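Local coordinates for protein DraIII (Deinococcus radiophilus, PDB 4L0K) that is a type II restriction endonuclease that cuts double-stranded DNA at a specific recognition sequence, probably through a nuclease domain of the His-Me finger clan, at residues Met74-Leu86 with Arg102-Cys115. Residues are numbered along the deposited sequence; the frame is centred on the assembly and turned at random.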
# COMPACT_ATOMS: atom_id res chain seq x y z
N MET A 74 17.59 -10.04 5.27
CA MET A 74 17.91 -11.22 6.07
C MET A 74 16.87 -12.35 5.93
O MET A 74 15.70 -12.08 5.63
CB MET A 74 18.05 -10.84 7.54
CG MET A 74 16.79 -11.02 8.33
SD MET A 74 17.02 -10.69 10.08
CE MET A 74 17.10 -8.89 10.04
N PRO A 75 17.29 -13.61 6.14
CA PRO A 75 16.38 -14.76 6.11
C PRO A 75 15.32 -14.71 7.22
O PRO A 75 15.60 -14.23 8.32
CB PRO A 75 17.32 -15.96 6.34
CG PRO A 75 18.69 -15.47 5.97
CD PRO A 75 18.69 -14.01 6.38
N ARG A 76 14.12 -15.21 6.93
CA ARG A 76 13.04 -15.23 7.91
C ARG A 76 13.38 -16.15 9.08
O ARG A 76 12.89 -15.95 10.19
CB ARG A 76 11.73 -15.67 7.26
CG ARG A 76 11.17 -14.70 6.21
CD ARG A 76 10.05 -15.35 5.42
NE ARG A 76 9.20 -14.40 4.71
CZ ARG A 76 8.05 -13.91 5.18
NH1 ARG A 76 7.61 -14.26 6.39
NH2 ARG A 76 7.34 -13.07 4.46
N TYR A 77 14.20 -17.16 8.83
CA TYR A 77 14.62 -18.08 9.89
C TYR A 77 15.85 -17.57 10.64
O TYR A 77 16.41 -18.27 11.48
CB TYR A 77 14.83 -19.50 9.36
CG TYR A 77 15.67 -19.61 8.10
CD1 TYR A 77 17.06 -19.48 8.15
CD2 TYR A 77 15.07 -19.87 6.87
CE1 TYR A 77 17.83 -19.60 7.00
CE2 TYR A 77 15.84 -19.99 5.71
CZ TYR A 77 17.22 -19.86 5.78
OH TYR A 77 17.98 -19.97 4.63
N VAL A 78 16.25 -16.33 10.33
CA VAL A 78 17.22 -15.59 11.13
C VAL A 78 16.46 -14.50 11.90
O VAL A 78 16.78 -14.18 13.05
CB VAL A 78 18.32 -14.95 10.24
CG1 VAL A 78 18.98 -13.76 10.95
CG2 VAL A 78 19.36 -15.99 9.82
N ALA A 79 15.42 -13.96 11.26
CA ALA A 79 14.58 -12.92 11.87
C ALA A 79 13.73 -13.45 13.03
O ALA A 79 13.11 -12.68 13.75
CB ALA A 79 13.68 -12.29 10.82
N ILE A 80 13.73 -14.77 13.20
CA ILE A 80 13.04 -15.43 14.32
C ILE A 80 13.95 -15.63 15.54
O ILE A 80 13.47 -15.84 16.65
CB ILE A 80 12.47 -16.79 13.87
CG1 ILE A 80 11.28 -17.21 14.73
CG2 ILE A 80 13.57 -17.86 13.83
CD1 ILE A 80 10.62 -18.50 14.29
N LEU A 81 15.26 -15.56 15.34
CA LEU A 81 16.22 -15.77 16.42
C LEU A 81 16.24 -14.61 17.42
O LEU A 81 16.04 -13.45 17.04
CB LEU A 81 17.62 -16.02 15.85
CG LEU A 81 17.66 -17.22 14.90
CD1 LEU A 81 18.99 -17.31 14.16
CD2 LEU A 81 17.39 -18.52 15.65
N ASP A 82 16.45 -14.92 18.70
CA ASP A 82 16.45 -13.90 19.75
C ASP A 82 17.67 -12.97 19.64
O ASP A 82 18.68 -13.36 19.04
CB ASP A 82 16.40 -14.53 21.15
CG ASP A 82 17.72 -15.13 21.58
OD1 ASP A 82 18.69 -14.36 21.81
OD2 ASP A 82 17.80 -16.37 21.72
N ASP A 83 17.55 -11.77 20.21
CA ASP A 83 18.63 -10.77 20.20
C ASP A 83 20.04 -11.28 20.59
O ASP A 83 21.03 -10.86 19.98
CB ASP A 83 18.26 -9.57 21.09
CG ASP A 83 17.04 -8.81 20.57
OD1 ASP A 83 16.51 -7.96 21.32
OD2 ASP A 83 16.61 -9.06 19.43
N ASP A 84 20.15 -12.17 21.57
CA ASP A 84 21.47 -12.64 22.02
C ASP A 84 22.15 -13.45 20.94
O ASP A 84 23.36 -13.34 20.73
CB ASP A 84 21.38 -13.49 23.30
CG ASP A 84 20.50 -12.87 24.37
OD1 ASP A 84 20.65 -11.66 24.61
OD2 ASP A 84 19.65 -13.60 24.95
N ILE A 85 21.37 -14.30 20.26
CA ILE A 85 21.90 -15.13 19.18
C ILE A 85 22.24 -14.29 17.94
O ILE A 85 23.23 -14.54 17.25
CB ILE A 85 20.95 -16.29 18.84
CG1 ILE A 85 20.99 -17.34 19.95
CG2 ILE A 85 21.30 -16.92 17.49
CD1 ILE A 85 19.99 -18.46 19.79
N LEU A 86 21.42 -13.28 17.67
CA LEU A 86 21.70 -12.35 16.58
C LEU A 86 23.03 -11.62 16.82
O LEU A 86 23.92 -11.63 15.96
CB LEU A 86 20.54 -11.35 16.38
CG LEU A 86 19.22 -11.94 15.87
CD1 LEU A 86 18.20 -10.88 15.65
CD2 LEU A 86 19.43 -12.75 14.60
N ARG A 102 12.91 -3.33 14.37
CA ARG A 102 12.88 -4.57 15.17
C ARG A 102 11.49 -5.22 15.05
O ARG A 102 11.37 -6.42 14.78
CB ARG A 102 13.20 -4.29 16.64
CG ARG A 102 14.51 -3.56 16.90
CD ARG A 102 14.61 -3.11 18.35
NE ARG A 102 15.02 -4.20 19.24
CZ ARG A 102 15.26 -4.06 20.54
NH1 ARG A 102 15.15 -2.88 21.11
NH2 ARG A 102 15.63 -5.11 21.26
N LEU A 103 10.46 -4.40 15.23
CA LEU A 103 9.09 -4.86 15.07
C LEU A 103 8.81 -5.50 13.70
O LEU A 103 8.29 -6.61 13.62
CB LEU A 103 8.11 -3.72 15.33
CG LEU A 103 7.43 -3.81 16.70
CD1 LEU A 103 8.43 -4.23 17.78
CD2 LEU A 103 6.76 -2.48 17.07
N LYS A 104 9.18 -4.81 12.63
CA LYS A 104 8.97 -5.36 11.29
C LYS A 104 9.80 -6.63 11.03
O LYS A 104 9.30 -7.61 10.41
CB LYS A 104 9.18 -4.29 10.22
CG LYS A 104 7.93 -3.45 10.00
CD LYS A 104 8.24 -2.05 9.51
CE LYS A 104 6.98 -1.19 9.54
NZ LYS A 104 7.25 0.22 9.13
N ILE A 105 11.05 -6.63 11.51
CA ILE A 105 11.88 -7.83 11.43
C ILE A 105 11.17 -9.03 12.09
O ILE A 105 11.08 -10.10 11.49
CB ILE A 105 13.27 -7.62 12.06
CG1 ILE A 105 14.15 -6.79 11.13
CG2 ILE A 105 13.96 -8.95 12.28
CD1 ILE A 105 15.41 -6.26 11.81
N ARG A 106 10.64 -8.83 13.30
CA ARG A 106 9.92 -9.91 13.98
C ARG A 106 8.63 -10.29 13.26
O ARG A 106 8.20 -11.44 13.30
CB ARG A 106 9.60 -9.52 15.42
CG ARG A 106 10.85 -9.27 16.29
CD ARG A 106 12.02 -10.18 15.94
NE ARG A 106 13.06 -10.14 16.97
CZ ARG A 106 14.11 -10.95 16.97
NH1 ARG A 106 14.26 -11.84 16.00
NH2 ARG A 106 15.01 -10.88 17.93
N GLU A 107 8.02 -9.31 12.61
CA GLU A 107 6.77 -9.50 11.90
C GLU A 107 6.98 -10.49 10.79
O GLU A 107 6.08 -11.26 10.47
CB GLU A 107 6.28 -8.18 11.31
CG GLU A 107 4.84 -7.88 11.54
CD GLU A 107 4.45 -6.55 10.94
OE1 GLU A 107 3.93 -6.55 9.80
OE2 GLU A 107 4.68 -5.51 11.60
N LYS A 108 8.17 -10.47 10.20
CA LYS A 108 8.47 -11.41 9.11
C LYS A 108 9.08 -12.78 9.50
O LYS A 108 9.46 -13.56 8.61
CB LYS A 108 9.36 -10.73 8.05
CG LYS A 108 8.65 -9.64 7.24
CD LYS A 108 7.43 -10.19 6.51
CE LYS A 108 7.02 -9.32 5.33
NZ LYS A 108 7.81 -9.63 4.10
N ALA A 109 9.15 -13.09 10.79
CA ALA A 109 9.83 -14.32 11.24
C ALA A 109 9.09 -15.61 10.89
O ALA A 109 7.87 -15.66 10.92
CB ALA A 109 10.12 -14.28 12.74
N ALA A 110 9.84 -16.65 10.57
CA ALA A 110 9.29 -17.98 10.30
C ALA A 110 10.42 -18.98 10.47
O ALA A 110 11.57 -18.67 10.18
CB ALA A 110 8.75 -18.05 8.88
N ASP A 111 10.10 -20.19 10.94
CA ASP A 111 11.12 -21.23 11.09
C ASP A 111 11.61 -21.72 9.72
O ASP A 111 10.99 -21.43 8.70
CB ASP A 111 10.62 -22.39 11.97
CG ASP A 111 9.45 -23.13 11.34
OD1 ASP A 111 8.29 -22.69 11.55
OD2 ASP A 111 9.69 -24.13 10.64
N TYR A 112 12.71 -22.46 9.72
CA TYR A 112 13.38 -22.89 8.49
C TYR A 112 12.50 -23.82 7.65
O TYR A 112 12.34 -23.63 6.43
CB TYR A 112 14.73 -23.56 8.81
CG TYR A 112 15.41 -24.11 7.58
CD1 TYR A 112 16.29 -23.33 6.83
CD2 TYR A 112 15.16 -25.40 7.15
CE1 TYR A 112 16.88 -23.83 5.67
CE2 TYR A 112 15.75 -25.91 6.01
CZ TYR A 112 16.61 -25.12 5.28
OH TYR A 112 17.18 -25.65 4.14
N ASP A 113 11.94 -24.83 8.32
CA ASP A 113 11.11 -25.82 7.65
C ASP A 113 9.91 -25.17 6.94
O ASP A 113 9.56 -25.56 5.84
CB ASP A 113 10.61 -26.88 8.63
CG ASP A 113 11.73 -27.77 9.19
OD1 ASP A 113 11.43 -28.51 10.15
OD2 ASP A 113 12.89 -27.73 8.70
N SER A 114 9.30 -24.18 7.59
CA SER A 114 8.15 -23.45 7.03
C SER A 114 8.54 -22.72 5.76
O SER A 114 7.81 -22.78 4.76
CB SER A 114 7.60 -22.45 8.04
OG SER A 114 7.10 -23.10 9.19
N CYS A 115 9.68 -22.02 5.80
CA CYS A 115 10.20 -21.33 4.63
C CYS A 115 10.39 -22.29 3.46
O CYS A 115 9.98 -21.99 2.33
CB CYS A 115 11.50 -20.60 4.95
SG CYS A 115 11.25 -19.28 6.17
O HOH W 1 14.85 -7.26 18.61
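Arg-106 reaches from helix 99-107 into the turn that leads to helix 83-89, a worked example of one guanidinium organising a bend of main chain. Its NH1 and NH2 both converge end-on upon Leu-81 O, NH1 at 2.6 Å, while NH1 also donates to Ala-79 O at 2.7 Å, approaching from above that carbonyl plane. NH2 adds a weak hydrogen bond, part of a salt bridge, to Asp-83 OD2, the carboxylate and guanidinium planes only 10° apart. A bend at chi2 (-35°) turns the arginine's end toward these acceptors. Asp-83 shares its charge: OD1 meets Arg-102 NH2 at 3.0 Å on the syn side but tilted out of the carboxylate plane, and a water donates to OD2 while accepting from Arg-102 NE. An alanine in place of Arg-106 removes the whole guanidinium and is likely to leave the carbonyls of Ala-79 and Leu-81 without these donors and the turn freer to shift.

Next to this polar end, Ala-79 CB packs on Ile-105 CG2, and Met-74 CE closes over Ile-105 CD1. Ile-80 CB rests on Ala-109 CB, 3.6 Å away. Further along, Ala-110 N donates almost straight to Arg-76 O. The extended Arg-76 side chain crosses that of Lys-108 obliquely, Lys-108 CB over one guanidinium face, toward its rim; their cationic ends come close (Arg-76 NH2 to Lys-108 NZ 3.5 Å), and Lys-108 NZ bonds to Thr-59 O. Tyr-112 sets CD1 over the centre of the Tyr-77 ring, opposite Pro-75, planes 61° apart; Cys-115 SG touches the Tyr-77 edge. Tyr-112 OH bonds to Glu-34. The whole is a turn and loop packed against the link between helices 99-107 and 112-126, pinned at one end by an Asp-Arg salt-bridge network and at the other by a T-shaped tyrosine pair.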